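Local coordinates for peptidase S15/CocE/NonD (PDB 4PF1), which acts as an aminopeptidase, probably a serine peptidase of the S15 family that uses an alpha/beta-hydrolase catalytic domain to cleave peptides, at residues L528-R538 with L553-H564; H198-A206 with S579-N587. All coordinates share one frame; numbering follows the deposited sequence.

In the fold
Both contacts are largely buried, their centres about 14 Å apart, but contact 1 has an exposed edge at Glu554 and Arg556, whereas no touching residue of contact 2 is exposed. Contact 1 lies within the C-terminal non-catalytic domain and packs strands of different sheets through apolar side chains in its middle, with polar grips by Arg538 and Ser529: two direct hydrogen bonds, plus two bridging waters. Contact 2 sets residues 198-206 of the catalytic S15 region against a C-terminal-domain loop, with three direct hydrogen bonds, one backbone to backbone. Strand 525-534 connects them: Asp531 OD1 and His198 ND1 lie 2.8 Å apart, probably hydrogen-bonded, while Arg534 NH1 forms a salt bridge with Asp585 OD1, also at 2.8 Å.

Contact 1 (L528-R538 with L553-H564); sequences LSADIFRGRYR and LEYRIPLPQVSH
Strands 530-534 and 553-558 pass each other at 7.6 Å between their short axes, their directions 143° apart, a separation that fits packing through side chains. Near one end Arg538 grips the second strand: NH1 donates to Glu554 O at 2.8 Å, almost in the guanidinium plane and on a carbonyl lone pair. Nearly extended as far as CD, the arginine chain lays that carbon over a face of the Tyr555 ring, 3.9 Å from its centroid, in a CH-pi contact; a bend at chi3 (78°) then turns the guanidinium toward Glu554 O, and Leu553 CD2 covers one of its faces. In the middle, Phe533 CB meets Ile557 CG1 at 3.8 Å. Ser529 OG donates to Pro560 O at 2.6 Å, tilted 23° from the carbonyl plane, with Pro560 CD packed against the same hydroxyl oxygen. Beyond it, Leu528 places CD1 over a face of the His564 ring, 3.8 Å from the centroid. Two waters bridge the segments, one from Leu528 O to Gln561 O, the other from Pro558 O to Asp531 OD2, whose partner oxygen OD1 bonds to His198. Leu528 and Ser529 form a classic beta bulge opposite Ile507 of strand 502-510, the sheet neighbour of strand 525-534. Strand 553-558 instead pairs with strand 489-496; Ile557 touches Ala490 there and Val505 of strand 502-510, so the contact lies between two sheets of the C-terminal domain.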
loop_
_atom_site.group_PDB
_atom_site.type_symbol
_atom_site.label_atom_id
_atom_site.label_comp_id
_atom_site.label_asym_id
_atom_site.label_seq_id
_atom_site.Cartn_x
_atom_site.Cartn_y
_atom_site.Cartn_z
ATOM N N LEU A 528 17.088 -14.409 -14.948
ATOM C CA LEU A 528 17.312 -15.673 -14.245
ATOM C C LEU A 528 18.794 -15.893 -13.908
ATOM O O LEU A 528 19.112 -16.351 -12.810
ATOM C CB LEU A 528 16.768 -16.828 -15.111
ATOM C CG LEU A 528 16.786 -18.221 -14.498
ATOM C CD1 LEU A 528 15.654 -18.398 -13.492
ATOM C CD2 LEU A 528 16.698 -19.270 -15.571
ATOM N N SER A 529 19.687 -15.595 -14.859
ATOM C CA SER A 529 21.134 -15.723 -14.686
ATOM C C SER A 529 21.819 -14.735 -15.598
ATOM O O SER A 529 21.611 -14.776 -16.807
ATOM C CB SER A 529 21.591 -17.148 -14.986
ATOM O OG SER A 529 23.001 -17.269 -14.913
ATOM N N ALA A 530 22.595 -13.807 -15.024
ATOM C CA ALA A 530 23.260 -12.773 -15.806
ATOM C C ALA A 530 24.587 -12.354 -15.195
ATOM O O ALA A 530 24.719 -12.306 -13.971
ATOM C CB ALA A 530 22.351 -11.560 -15.934
ATOM N N ASP A 531 25.567 -12.028 -16.049
ATOM C CA ASP A 531 26.856 -11.521 -15.592
ATOM C C ASP A 531 27.528 -10.658 -16.655
ATOM O O ASP A 531 27.009 -10.509 -17.764
ATOM C CB ASP A 531 27.794 -12.644 -15.109
ATOM C CG ASP A 531 28.463 -12.298 -13.783
ATOM O OD1 ASP A 531 28.811 -11.109 -13.584
ATOM O OD2 ASP A 531 28.596 -13.200 -12.934
ATOM N N ILE A 532 28.659 -10.047 -16.285
ATOM C CA ILE A 532 29.413 -9.116 -17.126
ATOM C C ILE A 532 30.883 -9.544 -17.210
ATOM O O ILE A 532 31.435 -10.079 -16.245
ATOM C CB ILE A 532 29.257 -7.660 -16.560
ATOM C CG1 ILE A 532 30.021 -6.604 -17.413
ATOM C CG2 ILE A 532 29.633 -7.583 -15.066
ATOM C CD1 ILE A 532 29.681 -5.128 -17.093
ATOM N N PHE A 533 31.510 -9.297 -18.366
ATOM C CA PHE A 533 32.918 -9.591 -18.579
ATOM C C PHE A 533 33.628 -8.338 -19.089
ATOM O O PHE A 533 33.196 -7.755 -20.085
ATOM C CB PHE A 533 33.084 -10.761 -19.577
ATOM C CG PHE A 533 34.480 -11.345 -19.647
ATOM C CD1 PHE A 533 35.510 -10.659 -20.283
ATOM C CD2 PHE A 533 34.751 -12.603 -19.121
ATOM C CE1 PHE A 533 36.801 -11.193 -20.336
ATOM C CE2 PHE A 533 36.034 -13.147 -19.199
ATOM C CZ PHE A 533 37.054 -12.437 -19.801
ATOM N N ARG A 534 34.723 -7.931 -18.423
ATOM C CA ARG A 534 35.518 -6.788 -18.877
ATOM C C ARG A 534 36.523 -7.292 -19.914
ATOM O O ARG A 534 37.450 -8.034 -19.575
ATOM C CB ARG A 534 36.200 -6.066 -17.701
ATOM C CG ARG A 534 36.828 -4.730 -18.097
ATOM C CD ARG A 534 36.640 -3.678 -17.029
ATOM N NE ARG A 534 35.335 -3.021 -17.126
ATOM C CZ ARG A 534 34.907 -2.088 -16.282
ATOM N NH1 ARG A 534 35.666 -1.706 -15.262
ATOM N NH2 ARG A 534 33.711 -1.538 -16.442
ATOM N N GLY A 535 36.266 -6.934 -21.176
ATOM C CA GLY A 535 36.994 -7.379 -22.365
ATOM C C GLY A 535 38.505 -7.296 -22.360
ATOM O O GLY A 535 39.158 -8.087 -23.045
ATOM N N ARG A 536 39.080 -6.343 -21.602
ATOM C CA ARG A 536 40.538 -6.178 -21.505
ATOM C C ARG A 536 41.218 -7.424 -20.859
ATOM O O ARG A 536 42.428 -7.599 -21.007
ATOM C CB ARG A 536 40.896 -4.892 -20.728
ATOM C CG ARG A 536 40.542 -4.952 -19.241
ATOM C CD ARG A 536 40.358 -3.589 -18.606
ATOM N NE ARG A 536 41.626 -2.977 -18.209
ATOM C CZ ARG A 536 42.193 -1.957 -18.846
ATOM N NH1 ARG A 536 43.341 -1.455 -18.415
ATOM N NH2 ARG A 536 41.613 -1.428 -19.917
ATOM N N TYR A 537 40.427 -8.290 -20.171
ATOM C CA TYR A 537 40.936 -9.501 -19.514
ATOM C C TYR A 537 40.537 -10.785 -20.288
ATOM O O TYR A 537 40.482 -11.866 -19.698
ATOM C CB TYR A 537 40.443 -9.572 -18.047
ATOM C CG TYR A 537 40.679 -8.298 -17.265
ATOM C CD1 TYR A 537 41.970 -7.873 -16.956
ATOM C CD2 TYR A 537 39.614 -7.512 -16.839
ATOM C CE1 TYR A 537 42.194 -6.684 -16.265
ATOM C CE2 TYR A 537 39.825 -6.327 -16.135
ATOM C CZ TYR A 537 41.117 -5.917 -15.849
ATOM O OH TYR A 537 41.326 -4.740 -15.171
ATOM N N ARG A 538 40.320 -10.663 -21.618
ATOM C CA ARG A 538 39.913 -11.770 -22.498
ATOM C C ARG A 538 40.938 -12.920 -22.553
ATOM O O ARG A 538 40.541 -14.083 -22.637
ATOM C CB ARG A 538 39.662 -11.251 -23.928
ATOM C CG ARG A 538 38.965 -12.259 -24.840
ATOM C CD ARG A 538 38.942 -11.806 -26.291
ATOM N NE ARG A 538 40.229 -12.013 -26.964
ATOM C CZ ARG A 538 40.609 -13.159 -27.520
ATOM N NH1 ARG A 538 39.816 -14.224 -27.472
ATOM N NH2 ARG A 538 41.788 -13.255 -28.115
ATOM N N LEU A 553 36.397 -11.750 -31.842
ATOM C CA LEU A 553 37.114 -12.417 -30.751
ATOM C C LEU A 553 36.188 -13.293 -29.907
ATOM O O LEU A 553 35.014 -12.960 -29.713
ATOM C CB LEU A 553 37.829 -11.387 -29.855
ATOM C CG LEU A 553 38.847 -10.477 -30.551
ATOM C CD1 LEU A 553 39.151 -9.260 -29.707
ATOM C CD2 LEU A 553 40.126 -11.226 -30.892
ATOM N N GLU A 554 36.735 -14.405 -29.388
ATOM C CA GLU A 554 36.004 -15.364 -28.566
ATOM C C GLU A 554 36.130 -15.022 -27.082
ATOM O O GLU A 554 37.234 -14.777 -26.592
ATOM C CB GLU A 554 36.514 -16.794 -28.831
ATOM C CG GLU A 554 35.672 -17.882 -28.177
ATOM C CD GLU A 554 36.135 -19.311 -28.405
ATOM O OE1 GLU A 554 37.023 -19.533 -29.261
ATOM O OE2 GLU A 554 35.590 -20.214 -27.733
ATOM N N TYR A 555 34.993 -15.045 -26.371
ATOM C CA TYR A 555 34.887 -14.792 -24.935
ATOM C C TYR A 555 34.225 -15.973 -24.243
ATOM O O TYR A 555 33.257 -16.530 -24.766
ATOM C CB TYR A 555 34.059 -13.517 -24.660
ATOM C CG TYR A 555 34.641 -12.257 -25.254
ATOM C CD1 TYR A 555 34.374 -11.896 -26.573
ATOM C CD2 TYR A 555 35.430 -11.403 -24.489
ATOM C CE1 TYR A 555 34.913 -10.738 -27.127
ATOM C CE2 TYR A 555 35.955 -10.231 -25.027
ATOM C CZ TYR A 555 35.707 -9.910 -26.352
ATOM O OH TYR A 555 36.222 -8.761 -26.887
ATOM N N ARG A 556 34.739 -16.356 -23.075
ATOM C CA ARG A 556 34.143 -17.404 -22.257
ATOM C C ARG A 556 33.583 -16.734 -21.019
ATOM O O ARG A 556 34.350 -16.193 -20.219
ATOM C CB ARG A 556 35.165 -18.501 -21.905
ATOM C CG ARG A 556 34.517 -19.852 -21.612
ATOM C CD ARG A 556 35.500 -20.842 -21.015
ATOM N NE ARG A 556 35.330 -20.971 -19.568
ATOM C CZ ARG A 556 34.700 -21.982 -18.976
ATOM N NH1 ARG A 556 34.196 -22.974 -19.699
ATOM N NH2 ARG A 556 34.581 -22.015 -17.655
ATOM N N ILE A 557 32.247 -16.650 -20.918
ATOM C CA ILE A 557 31.604 -15.957 -19.803
ATOM C C ILE A 557 30.740 -16.941 -18.990
ATOM O O ILE A 557 29.576 -17.178 -19.336
ATOM C CB ILE A 557 30.790 -14.701 -20.267
ATOM C CG1 ILE A 557 31.603 -13.816 -21.242
ATOM C CG2 ILE A 557 30.307 -13.879 -19.061
ATOM C CD1 ILE A 557 30.748 -12.916 -22.160
ATOM N N PRO A 558 31.299 -17.528 -17.900
ATOM C CA PRO A 558 30.476 -18.393 -17.038
ATOM C C PRO A 558 29.424 -17.543 -16.335
ATOM O O PRO A 558 29.720 -16.420 -15.927
ATOM C CB PRO A 558 31.488 -19.001 -16.049
ATOM C CG PRO A 558 32.860 -18.591 -16.555
ATOM C CD PRO A 558 32.650 -17.339 -17.340
ATOM N N LEU A 559 28.183 -18.035 -16.272
ATOM C CA LEU A 559 27.081 -17.265 -15.707
ATOM C C LEU A 559 26.594 -17.854 -14.373
ATOM O O LEU A 559 26.839 -19.031 -14.110
ATOM C CB LEU A 559 25.926 -17.184 -16.728
ATOM C CG LEU A 559 26.242 -16.424 -18.031
ATOM C CD1 LEU A 559 25.277 -16.802 -19.132
ATOM C CD2 LEU A 559 26.245 -14.912 -17.813
ATOM N N PRO A 560 25.898 -17.056 -13.514
ATOM C CA PRO A 560 25.428 -17.596 -12.219
ATOM C C PRO A 560 24.630 -18.894 -12.355
ATOM O O PRO A 560 23.990 -19.126 -13.376
ATOM C CB PRO A 560 24.555 -16.470 -11.667
ATOM C CG PRO A 560 25.117 -15.236 -12.263
ATOM C CD PRO A 560 25.564 -15.618 -13.645
ATOM N N GLN A 561 24.675 -19.733 -11.317
ATOM C CA GLN A 561 24.015 -21.042 -11.283
ATOM C C GLN A 561 22.528 -20.960 -11.581
ATOM O O GLN A 561 21.878 -19.951 -11.279
ATOM C CB GLN A 561 24.216 -21.732 -9.917
ATOM C CG GLN A 561 25.669 -21.831 -9.457
ATOM C CD GLN A 561 26.588 -22.523 -10.439
ATOM O OE1 GLN A 561 26.292 -23.603 -10.963
ATOM N NE2 GLN A 561 27.751 -21.932 -10.668
ATOM N N VAL A 562 21.997 -22.033 -12.194
ATOM C CA VAL A 562 20.577 -22.186 -12.498
ATOM C C VAL A 562 20.078 -23.556 -12.018
ATOM O O VAL A 562 20.820 -24.536 -12.020
ATOM C CB VAL A 562 20.220 -21.958 -13.997
ATOM C CG1 VAL A 562 20.335 -20.486 -14.376
ATOM C CG2 VAL A 562 21.058 -22.840 -14.928
ATOM N N SER A 563 18.822 -23.592 -11.594
ATOM C CA SER A 563 18.062 -24.765 -11.180
ATOM C C SER A 563 16.643 -24.377 -11.443
ATOM O O SER A 563 16.005 -23.736 -10.605
ATOM C CB SER A 563 18.319 -25.101 -9.711
ATOM O OG SER A 563 17.793 -26.376 -9.390
ATOM N N HIS A 564 16.221 -24.548 -12.697
ATOM C CA HIS A 564 14.964 -23.988 -13.146
ATOM C C HIS A 564 14.240 -24.859 -14.154
ATOM O O HIS A 564 14.866 -25.566 -14.949
ATOM C CB HIS A 564 15.265 -22.617 -13.787
ATOM C CG HIS A 564 14.062 -21.817 -14.175
ATOM N ND1 HIS A 564 13.258 -21.222 -13.223
ATOM C CD2 HIS A 564 13.612 -21.478 -15.405
ATOM C CE1 HIS A 564 12.325 -20.574 -13.900
ATOM N NE2 HIS A 564 12.504 -20.690 -15.215
HETATM O O HOH W 1 19.087 -18.885 -11.471
HETATM O O HOH W 2 29.112 -15.686 -13.424
#

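Contact 2 (H198-A206 with S579-N587)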
loop_
_atom_site.group_PDB
_atom_site.type_symbol
_atom_site.label_atom_id
_atom_site.label_comp_id
_atom_site.label_asym_id
_atom_site.label_seq_id
_atom_site.Cartn_x
_atom_site.Cartn_y
_atom_site.Cartn_z
ATOM N N HIS A 198 33.199 -8.166 -11.068
ATOM C CA HIS A 198 32.676 -9.353 -11.742
ATOM C C HIS A 198 33.456 -9.519 -13.028
ATOM O O HIS A 198 33.268 -8.742 -13.968
ATOM C CB HIS A 198 31.161 -9.257 -12.003
ATOM C CG HIS A 198 30.312 -9.597 -10.817
ATOM N ND1 HIS A 198 29.090 -10.215 -10.966
ATOM C CD2 HIS A 198 30.520 -9.353 -9.502
ATOM C CE1 HIS A 198 28.593 -10.330 -9.746
ATOM N NE2 HIS A 198 29.416 -9.818 -8.834
ATOM N N MET A 199 34.423 -10.459 -13.026
ATOM C CA MET A 199 35.330 -10.744 -14.150
ATOM C C MET A 199 36.010 -9.443 -14.683
ATOM O O MET A 199 36.102 -9.228 -15.896
ATOM C CB MET A 199 34.600 -11.520 -15.271
ATOM C CG MET A 199 34.348 -12.980 -14.916
ATOM S SD MET A 199 33.299 -13.863 -16.104
ATOM C CE MET A 199 31.659 -13.376 -15.526
ATOM N N GLY A 200 36.461 -8.596 -13.752
ATOM C CA GLY A 200 37.163 -7.355 -14.069
ATOM C C GLY A 200 36.349 -6.075 -14.061
ATOM O O GLY A 200 36.923 -4.985 -13.977
ATOM N N ALA A 201 35.015 -6.185 -14.189
ATOM C CA ALA A 201 34.129 -5.020 -14.199
ATOM C C ALA A 201 33.894 -4.534 -12.767
ATOM O O ALA A 201 33.353 -5.273 -11.948
ATOM C CB ALA A 201 32.816 -5.365 -14.878
ATOM N N PHE A 202 34.350 -3.305 -12.459
ATOM C CA PHE A 202 34.298 -2.720 -11.116
ATOM C C PHE A 202 32.885 -2.326 -10.661
ATOM O O PHE A 202 32.206 -1.550 -11.337
ATOM C CB PHE A 202 35.232 -1.500 -11.025
ATOM C CG PHE A 202 35.345 -0.883 -9.644
ATOM C CD1 PHE A 202 35.628 -1.672 -8.530
ATOM C CD2 PHE A 202 35.210 0.487 -9.465
ATOM C CE1 PHE A 202 35.743 -1.100 -7.259
ATOM C CE2 PHE A 202 35.344 1.059 -8.194
ATOM C CZ PHE A 202 35.602 0.261 -7.100
ATOM N N ARG A 203 32.488 -2.812 -9.463
ATOM C CA ARG A 203 31.208 -2.489 -8.819
ATOM C C ARG A 203 31.379 -1.231 -7.945
ATOM O O ARG A 203 31.413 -1.323 -6.716
ATOM C CB ARG A 203 30.690 -3.685 -7.990
ATOM C CG ARG A 203 29.961 -4.722 -8.822
ATOM C CD ARG A 203 30.026 -6.122 -8.228
ATOM N NE ARG A 203 29.096 -6.297 -7.109
ATOM C CZ ARG A 203 27.822 -6.656 -7.240
ATOM N NH1 ARG A 203 27.312 -6.892 -8.444
ATOM N NH2 ARG A 203 27.047 -6.776 -6.172
ATOM N N GLN A 204 31.508 -0.059 -8.599
ATOM C CA GLN A 204 31.721 1.244 -7.952
ATOM C C GLN A 204 30.650 1.583 -6.895
ATOM O O GLN A 204 30.994 2.124 -5.848
ATOM C CB GLN A 204 31.812 2.371 -8.998
ATOM C CG GLN A 204 30.691 2.364 -10.042
ATOM C CD GLN A 204 30.716 3.545 -10.987
ATOM O OE1 GLN A 204 31.649 4.356 -11.003
ATOM N NE2 GLN A 204 29.678 3.665 -11.806
ATOM N N GLU A 205 29.370 1.248 -7.160
ATOM C CA GLU A 205 28.259 1.529 -6.242
ATOM C C GLU A 205 28.316 0.676 -4.970
ATOM O O GLU A 205 27.940 1.153 -3.899
ATOM C CB GLU A 205 26.917 1.314 -6.938
ATOM C CG GLU A 205 26.304 2.593 -7.471
ATOM C CD GLU A 205 24.789 2.575 -7.465
ATOM O OE1 GLU A 205 24.202 1.853 -8.301
ATOM O OE2 GLU A 205 24.192 3.228 -6.579
ATOM N N ALA A 206 28.745 -0.585 -5.093
ATOM C CA ALA A 206 28.842 -1.493 -3.955
ATOM C C ALA A 206 30.175 -1.341 -3.219
ATOM O O ALA A 206 30.271 -1.731 -2.055
ATOM C CB ALA A 206 28.671 -2.932 -4.422
ATOM N N SER A 579 26.985 -2.174 -21.244
ATOM C CA SER A 579 27.034 -1.379 -20.014
ATOM C C SER A 579 25.939 -1.828 -19.046
ATOM O O SER A 579 24.914 -2.361 -19.473
ATOM C CB SER A 579 26.914 0.115 -20.313
ATOM O OG SER A 579 25.784 0.422 -21.108
ATOM N N TRP A 580 26.191 -1.652 -17.739
ATOM C CA TRP A 580 25.323 -2.038 -16.618
ATOM C C TRP A 580 25.556 -1.007 -15.511
ATOM O O TRP A 580 26.202 -1.294 -14.504
ATOM C CB TRP A 580 25.710 -3.462 -16.161
ATOM C CG TRP A 580 24.603 -4.472 -16.104
ATOM C CD1 TRP A 580 23.281 -4.277 -16.391
ATOM C CD2 TRP A 580 24.729 -5.841 -15.698
ATOM N NE1 TRP A 580 22.578 -5.446 -16.200
ATOM C CE2 TRP A 580 23.441 -6.420 -15.765
ATOM C CE3 TRP A 580 25.812 -6.641 -15.290
ATOM C CZ2 TRP A 580 23.209 -7.764 -15.447
ATOM C CZ3 TRP A 580 25.579 -7.971 -14.972
ATOM C CH2 TRP A 580 24.290 -8.517 -15.044
ATOM N N PHE A 581 25.065 0.215 -15.742
ATOM C CA PHE A 581 25.350 1.428 -14.974
ATOM C C PHE A 581 24.202 1.854 -14.016
ATOM O O PHE A 581 23.040 1.645 -14.351
ATOM C CB PHE A 581 25.627 2.550 -15.997
ATOM C CG PHE A 581 26.391 3.740 -15.488
ATOM C CD1 PHE A 581 27.767 3.675 -15.304
ATOM C CD2 PHE A 581 25.738 4.930 -15.192
ATOM C CE1 PHE A 581 28.476 4.773 -14.810
ATOM C CE2 PHE A 581 26.447 6.030 -14.701
ATOM C CZ PHE A 581 27.814 5.944 -14.520
ATOM N N PRO A 582 24.479 2.473 -12.828
ATOM C CA PRO A 582 25.786 2.881 -12.273
ATOM C C PRO A 582 26.488 1.822 -11.419
ATOM O O PRO A 582 27.584 2.095 -10.927
ATOM C CB PRO A 582 25.419 4.105 -11.431
ATOM C CG PRO A 582 24.054 3.776 -10.897
ATOM C CD PRO A 582 23.372 2.928 -11.960
ATOM N N LEU A 583 25.866 0.631 -11.227
ATOM C CA LEU A 583 26.449 -0.466 -10.438
ATOM C C LEU A 583 27.876 -0.748 -10.913
ATOM O O LEU A 583 28.797 -0.741 -10.102
ATOM C CB LEU A 583 25.571 -1.738 -10.523
ATOM C CG LEU A 583 26.062 -3.004 -9.768
ATOM C CD1 LEU A 583 26.419 -2.701 -8.294
ATOM C CD2 LEU A 583 25.027 -4.103 -9.833
ATOM N N TYR A 584 28.061 -0.900 -12.233
ATOM C CA TYR A 584 29.383 -1.083 -12.826
ATOM C C TYR A 584 29.829 0.205 -13.492
ATOM O O TYR A 584 29.012 0.878 -14.125
ATOM C CB TYR A 584 29.372 -2.235 -13.844
ATOM C CG TYR A 584 29.127 -3.583 -13.211
ATOM C CD1 TYR A 584 27.838 -4.095 -13.090
ATOM C CD2 TYR A 584 30.179 -4.330 -12.690
ATOM C CE1 TYR A 584 27.604 -5.324 -12.479
ATOM C CE2 TYR A 584 29.958 -5.569 -12.093
ATOM C CZ TYR A 584 28.667 -6.054 -11.974
ATOM O OH TYR A 584 28.447 -7.267 -11.377
ATOM N N ASP A 585 31.123 0.562 -13.359
ATOM C CA ASP A 585 31.636 1.754 -14.033
ATOM C C ASP A 585 31.690 1.490 -15.549
ATOM O O ASP A 585 31.749 0.330 -15.969
ATOM C CB ASP A 585 33.009 2.191 -13.474
ATOM C CG ASP A 585 34.161 1.216 -13.658
ATOM O OD1 ASP A 585 33.899 0.031 -13.950
ATOM O OD2 ASP A 585 35.318 1.629 -13.460
ATOM N N ARG A 586 31.586 2.547 -16.359
ATOM C CA ARG A 586 31.574 2.406 -17.816
ATOM C C ARG A 586 32.917 2.005 -18.360
ATOM O O ARG A 586 33.950 2.537 -17.933
ATOM C CB ARG A 586 31.168 3.719 -18.500
ATOM C CG ARG A 586 29.811 4.260 -18.108
ATOM C CD ARG A 586 29.661 5.704 -18.540
ATOM N NE ARG A 586 30.714 6.568 -17.997
ATOM C CZ ARG A 586 31.240 7.603 -18.646
ATOM N NH1 ARG A 586 30.823 7.912 -19.867
ATOM N NH2 ARG A 586 32.190 8.332 -18.081
ATOM N N ASN A 587 32.907 1.128 -19.363
ATOM C CA ASN A 587 34.113 0.822 -20.102
ATOM C C ASN A 587 34.304 1.969 -21.103
ATOM O O ASN A 587 33.341 2.332 -21.789
ATOM C CB ASN A 587 34.011 -0.536 -20.801
ATOM C CG ASN A 587 35.332 -1.034 -21.337
ATOM O OD1 ASN A 587 35.946 -0.426 -22.221
ATOM N ND2 ASN A 587 35.798 -2.154 -20.811
#
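Tyr584 turns its CG away from its own carbonyl carbon (chi1 -66°), and His198 does likewise (chi1 -81°), which brings the phenol edge up to the imidazole face. The pair is T-shaped: centroids 5.7 Å apart, planes at 69°, with Tyr584 OH above the His198 ring and nearer its rim than its centre; Asp531 OD1 of strand 525-534 holds His198 ND1. Arg203 runs beside the tyrosine in the same direction; its CG packs 3.4 Å from Tyr584 CE2, and its NH1 donates to Tyr584 OH at 3.2 Å, close to the guanidinium plane. Leu583 CD1 lies over one face of that guanidinium, whose NH2 also bonds to Gln296 O. Ala201 CB touches Tyr584 CD2, completing the apolar side of the grip. With the Tyr584 ring cut back to an alanine, Arg203 NH1 is likely to lose this acceptor and a gap to open between His198, Ala201 and the arginine chain. The 198-206 segment begins with a type I' turn from His198 to Ala201, joining the two strands of a small hairpin, and Arg203 then occupies the N-cap position of helix 204-215; the loop of the C-terminal domain thus docks where hairpin passes into helix. Backbone contacts secure this junction: Asp585 N donates to Phe202 O at 3.1 Å, and Tyr584 CA makes a CA-H...O contact with the same oxygen. On the helix side, Gln204 NE2 donates to Pro582 O at 2.8 Å, tilted from both the amide and carbonyl planes. The peptide bond before Pro582 is cis, and Glu205, whose stronger polar partner is Thr231, brings OE1 to 3.2 Å from Pro582 CG. Tyr235 of helix 231-238 touches Gln204, Glu205 and Phe581.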